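Local coordinates for protein cyclodipeptide synthase, BtCDPS (Bacillus thermoamylovorans, PDB 7AZU) that probably joins two aminoacyl groups, taken from aminoacyl-tRNAs, into a cyclic dipeptide, at residues A[182-187]-A[223-228]; A[34-39]-A[84-89]. The protein carries 1 engineered substitution. All coordinates share one frame; numbering follows the deposited sequence.

Contact 1: A[182-187]-A[223-228]. With 0RE ((2S)-hexane-1,2-diol), chain B.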
# COMPACT_ATOMS: atom_id res chain seq x y z
N PRO A 182 5.99 6.43 2.22
CA PRO A 182 7.19 6.50 1.37
C PRO A 182 7.14 5.57 0.18
O PRO A 182 7.74 5.89 -0.86
CB PRO A 182 8.33 6.13 2.33
CG PRO A 182 7.86 6.64 3.63
CD PRO A 182 6.38 6.29 3.65
N PHE A 183 6.43 4.44 0.28
CA PHE A 183 6.31 3.56 -0.88
C PHE A 183 5.34 4.11 -1.92
O PHE A 183 5.52 3.83 -3.11
CB PHE A 183 5.90 2.15 -0.47
CG PHE A 183 7.02 1.40 0.18
CD1 PHE A 183 7.95 0.70 -0.59
CD2 PHE A 183 7.20 1.47 1.55
CE1 PHE A 183 9.01 0.04 0.02
CE2 PHE A 183 8.24 0.81 2.15
CZ PHE A 183 9.15 0.10 1.39
N PHE A 184 4.31 4.85 -1.50
CA PHE A 184 3.45 5.54 -2.46
C PHE A 184 4.25 6.58 -3.25
O PHE A 184 3.99 6.81 -4.44
CB PHE A 184 2.29 6.27 -1.76
CG PHE A 184 1.22 5.37 -1.21
CD1 PHE A 184 1.50 4.49 -0.16
CD2 PHE A 184 -0.07 5.45 -1.70
CE1 PHE A 184 0.50 3.68 0.35
CE2 PHE A 184 -1.07 4.65 -1.18
CZ PHE A 184 -0.79 3.77 -0.16
N LEU A 185 5.18 7.24 -2.58
CA LEU A 185 5.88 8.38 -3.15
C LEU A 185 7.12 7.97 -3.93
O LEU A 185 7.41 8.57 -4.97
CB LEU A 185 6.28 9.36 -2.06
CG LEU A 185 5.12 9.93 -1.24
CD1 LEU A 185 5.65 10.71 -0.04
CD2 LEU A 185 4.26 10.81 -2.14
N SER A 186 7.84 6.95 -3.46
CA SER A 186 9.17 6.67 -4.00
C SER A 186 9.49 5.18 -3.97
O SER A 186 10.64 4.80 -3.81
CB SER A 186 10.26 7.42 -3.23
OG SER A 186 9.97 8.80 -3.15
N GLY A 187 8.47 4.33 -4.14
CA GLY A 187 8.69 2.90 -4.03
C GLY A 187 9.77 2.36 -4.95
O GLY A 187 10.56 1.51 -4.55
N GLN A 223 7.89 7.24 -10.21
CA GLN A 223 6.91 6.54 -9.39
C GLN A 223 5.51 6.83 -9.90
O GLN A 223 5.18 7.99 -10.14
CB GLN A 223 7.03 6.97 -7.92
CG GLN A 223 6.20 6.12 -6.94
CD GLN A 223 6.66 4.68 -6.85
OE1 GLN A 223 7.81 4.36 -7.17
NE2 GLN A 223 5.77 3.79 -6.43
N GLY A 224 4.70 5.77 -10.06
CA GLY A 224 3.31 5.93 -10.43
C GLY A 224 2.41 5.13 -9.50
O GLY A 224 2.87 4.37 -8.63
N TYR A 225 1.11 5.30 -9.72
CA TYR A 225 0.06 4.64 -8.95
C TYR A 225 -1.03 4.19 -9.91
O TYR A 225 -1.48 4.97 -10.76
CB TYR A 225 -0.52 5.58 -7.89
CG TYR A 225 -1.56 4.95 -7.00
CD1 TYR A 225 -2.91 4.98 -7.34
CD2 TYR A 225 -1.20 4.34 -5.80
CE1 TYR A 225 -3.87 4.41 -6.53
CE2 TYR A 225 -2.15 3.77 -4.97
CZ TYR A 225 -3.48 3.82 -5.34
OH TYR A 225 -4.43 3.25 -4.52
N ILE A 226 -1.46 2.93 -9.80
CA ILE A 226 -2.53 2.45 -10.65
C ILE A 226 -3.62 1.81 -9.80
O ILE A 226 -3.37 1.17 -8.78
CB ILE A 226 -2.03 1.46 -11.74
CG1 ILE A 226 -1.28 0.28 -11.13
CG2 ILE A 226 -1.15 2.19 -12.75
CD1 ILE A 226 -0.92 -0.78 -12.18
N ILE A 227 -4.85 1.97 -10.26
CA ILE A 227 -6.01 1.27 -9.73
C ILE A 227 -6.25 0.06 -10.61
O ILE A 227 -6.32 0.17 -11.84
CB ILE A 227 -7.25 2.18 -9.71
CG1 ILE A 227 -6.98 3.45 -8.92
CG2 ILE A 227 -8.45 1.41 -9.13
CD1 ILE A 227 -8.01 4.56 -9.21
N LEU A 228 -6.41 -1.10 -9.99
CA LEU A 228 -6.79 -2.30 -10.70
C LEU A 228 -8.27 -2.54 -10.50
O LEU A 228 -8.75 -2.62 -9.36
CB LEU A 228 -6.00 -3.50 -10.19
CG LEU A 228 -4.48 -3.32 -10.14
CD1 LEU A 228 -3.86 -4.58 -9.59
CD2 LEU A 228 -3.97 -3.00 -11.54
O01 0RE B . -2.16 1.30 1.81
C02 0RE B . -2.78 0.26 1.10
C03 0RE B . -1.79 -0.32 0.10
O04 0RE B . -1.74 0.54 -1.01
C05 0RE B . -0.43 -0.37 0.75
C06 0RE B . -0.51 -1.34 1.93
C07 0RE B . 0.75 -1.16 2.74
C08 0RE B . 1.05 -2.55 3.27
O HOH W 1 2.98 4.93 -5.87
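The rings of Phe184 and Tyr225 lie side by side and point the same way, touching obliquely through their CE2 atoms at 4.0 Å. At the edge of the Phe184 ring, in its plane, sits O01 of the bound hexanediol, 3.4 Å from CZ, while Trp204 also meets both rings. In the Rossmann-like fold of cyclodipeptide synthases, this is helix 167-191 packing on strand 223-229 of the central sheet, their segment axes running at 123°. Phe184 forms part of the wall of the diol pocket, and the hydroxyl of Tyr225 is hydrogen-bonded to the backbone O of Arg202. Further back, Gln223 has its CG anti to the backbone N (chi1 -171°) and a bend at chi2, which carries the chain up to the helix backbone. Its CG rests 3.4 Å from Leu185 O, and OE1 accepts a hydrogen bond from Ala188 N, just beyond the segment. An alanine here is likely to leave Ala188 N without this acceptor, take the NE2 donor from the bridging water and open a gap beneath the carbonyls of Phe184 and Leu185. That water links helix and strand: it takes a hydrogen bond from Gln223 NE2 at 3.1 Å and donates to Gly224 O at 2.8 Å and to Phe184 O at 2.6 Å.

Contact 2: A[34-39]-A[84-89]. With 0RE ((2S)-hexane-1,2-diol), chain B.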
# COMPACT_ATOMS: atom_id res chain seq x y z
N SER A 34 -3.17 -4.79 1.82
CA SER A 34 -3.57 -4.13 3.05
C SER A 34 -3.92 -5.16 4.12
O SER A 34 -4.56 -6.17 3.82
CB SER A 34 -4.78 -3.25 2.80
OG SER A 34 -4.40 -2.11 2.06
N PRO A 35 -3.53 -4.93 5.37
CA PRO A 35 -3.94 -5.84 6.45
C PRO A 35 -5.36 -5.53 6.89
O PRO A 35 -5.84 -4.41 6.77
CB PRO A 35 -2.93 -5.52 7.55
CG PRO A 35 -2.73 -4.04 7.40
CD PRO A 35 -2.76 -3.79 5.88
N PHE A 36 -6.04 -6.56 7.41
CA PHE A 36 -7.37 -6.40 7.99
C PHE A 36 -8.33 -5.81 6.96
O PHE A 36 -9.04 -4.84 7.20
CB PHE A 36 -7.29 -5.55 9.26
CG PHE A 36 -6.12 -5.90 10.13
CD1 PHE A 36 -5.89 -7.22 10.48
CD2 PHE A 36 -5.22 -4.94 10.54
CE1 PHE A 36 -4.80 -7.57 11.25
CE2 PHE A 36 -4.12 -5.28 11.32
CZ PHE A 36 -3.91 -6.60 11.67
N ASN A 37 -8.32 -6.44 5.79
CA ASN A 37 -9.06 -5.99 4.63
C ASN A 37 -9.58 -7.23 3.92
O ASN A 37 -8.79 -8.05 3.45
CB ASN A 37 -8.16 -5.15 3.72
CG ASN A 37 -8.94 -4.45 2.63
OD1 ASN A 37 -9.69 -5.07 1.89
ND2 ASN A 37 -8.75 -3.13 2.52
N SER A 38 -10.91 -7.36 3.85
CA SER A 38 -11.52 -8.57 3.31
C SER A 38 -11.20 -8.78 1.84
O SER A 38 -11.35 -9.91 1.35
CB SER A 38 -13.04 -8.51 3.51
OG SER A 38 -13.53 -7.21 3.27
N LYS A 39 -10.77 -7.75 1.11
CA LYS A 39 -10.49 -7.93 -0.31
C LYS A 39 -9.37 -8.93 -0.54
O LYS A 39 -9.40 -9.67 -1.53
CB LYS A 39 -10.13 -6.58 -0.94
CG LYS A 39 -9.88 -6.68 -2.44
CD LYS A 39 -11.05 -6.14 -3.21
CE LYS A 39 -10.93 -6.48 -4.69
NZ LYS A 39 -12.27 -6.43 -5.31
N ARG A 84 0.42 -9.75 18.08
CA ARG A 84 0.20 -11.14 17.68
C ARG A 84 -0.66 -11.23 16.43
O ARG A 84 -0.35 -11.99 15.50
CB ARG A 84 -0.45 -11.93 18.83
CG ARG A 84 0.44 -12.10 20.06
CD ARG A 84 -0.09 -13.18 21.02
NE ARG A 84 -1.39 -12.82 21.62
CZ ARG A 84 -1.58 -12.54 22.91
NH1 ARG A 84 -0.56 -12.57 23.75
NH2 ARG A 84 -2.79 -12.23 23.36
N LYS A 85 -1.77 -10.49 16.39
CA LYS A 85 -2.67 -10.59 15.24
C LYS A 85 -2.05 -10.01 13.97
O LYS A 85 -2.27 -10.54 12.88
CB LYS A 85 -4.01 -9.95 15.57
CG LYS A 85 -4.88 -10.90 16.39
CD LYS A 85 -6.07 -10.25 17.09
CE LYS A 85 -6.88 -11.29 17.88
NZ LYS A 85 -6.54 -12.72 17.54
N VAL A 86 -1.23 -8.96 14.10
CA VAL A 86 -0.46 -8.47 12.96
C VAL A 86 0.46 -9.56 12.41
O VAL A 86 0.51 -9.81 11.21
CB VAL A 86 0.33 -7.20 13.34
CG1 VAL A 86 1.32 -6.83 12.24
CG2 VAL A 86 -0.62 -6.06 13.59
N ARG A 87 1.19 -10.24 13.30
CA ARG A 87 2.12 -11.25 12.82
C ARG A 87 1.40 -12.38 12.11
O ARG A 87 1.88 -12.88 11.09
CB ARG A 87 2.97 -11.79 13.98
CG ARG A 87 4.21 -10.95 14.21
CD ARG A 87 5.10 -11.50 15.30
NE ARG A 87 4.39 -12.40 16.19
CZ ARG A 87 3.99 -12.06 17.41
NH1 ARG A 87 4.22 -10.83 17.85
NH2 ARG A 87 3.34 -12.93 18.18
N LYS A 88 0.23 -12.79 12.62
CA LYS A 88 -0.57 -13.81 11.94
C LYS A 88 -1.09 -13.31 10.60
O LYS A 88 -1.09 -14.05 9.60
CB LYS A 88 -1.74 -14.24 12.83
CG LYS A 88 -2.60 -15.35 12.23
CD LYS A 88 -3.92 -15.53 12.98
CE LYS A 88 -4.86 -16.49 12.24
NZ LYS A 88 -4.17 -17.72 11.73
N GLU A 89 -1.54 -12.06 10.54
CA GLU A 89 -2.04 -11.51 9.28
C GLU A 89 -0.94 -11.47 8.22
O GLU A 89 -1.14 -11.90 7.08
CB GLU A 89 -2.63 -10.12 9.53
CG GLU A 89 -3.22 -9.44 8.30
CD GLU A 89 -4.62 -9.92 7.95
OE1 GLU A 89 -5.03 -11.00 8.44
OE2 GLU A 89 -5.33 -9.22 7.20
O01 0RE B . -2.16 1.30 1.81
C02 0RE B . -2.78 0.26 1.10
C03 0RE B . -1.79 -0.32 0.10
O04 0RE B . -1.74 0.54 -1.01
C05 0RE B . -0.43 -0.37 0.75
C06 0RE B . -0.51 -1.34 1.93
C07 0RE B . 0.75 -1.16 2.74
C08 0RE B . 1.05 -2.55 3.27
O HOH W 2 -6.10 -8.53 4.60
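Lys85 opens the helical side of this contact with its backbone, its O lying at the edge of the Phe36 ring, 4.2 Å from CE1. One residue on, Val86 reaches the same ring in its plane: CG2 stands 3.8 Å from Phe36 CZ, and the two side chains cross at about a right angle. A helical turn after Lys85 comes Glu89, which holds the loop backbone. With CG anti to the backbone N and the chain bent at chi2, its CB and CG pass the ring, CB 3.8 Å from Phe36 CE1, and the carboxylate turns back onto the loop, its plane tilted 23° from that of the ring. There OE2 accepts a nearly straight hydrogen bond of 2.8 Å from Phe36 N, with an N-H...O angle of 164°; the donor comes from above the carboxylate plane, 39° out of it. A water within hydrogen-bonding distance of both Glu89 OE2 (2.8 Å) and Ser34 O, not necessarily donating to both at once, accepts from Asn37 N and so links the carboxylate to the turn. Pro35 CB lies over the rim of one face of the Phe36 ring. Further on the loop closes in an Asx turn, Lys39 N to Asn37 OD1; at its start, Ser34 OG lines the diol pocket, hydrogen-bonded to Tyr200 OH. The loop follows strand 28-32 and leads into helix 42-55; Phe36 fits between helix 79-103, Leu72 of helix 68-74 and Ala154 of helix 137-157.

Both contacts border the same hexanediol pocket, contact 1 through Phe184 and contact 2 through Ser34, yet they share no helix or strand, and their nearest atoms stay about 6 Å apart. The centre of contact 1 lies about 8 Å from that of the chain, its touching residues all buried, where a helix packs on the central sheet. Contact 2, centred about 13 Å out, is mostly buried too, but beside the exposed Arg84, Lys85, Arg87 and Lys88. The chemistry differs accordingly. In the first, an uncharged amide, aromatic rings and a bridging water join helix to strand, whereas in the second a carboxylate accepts a hydrogen bond directly from a loop backbone N-H beside an aromatic ring.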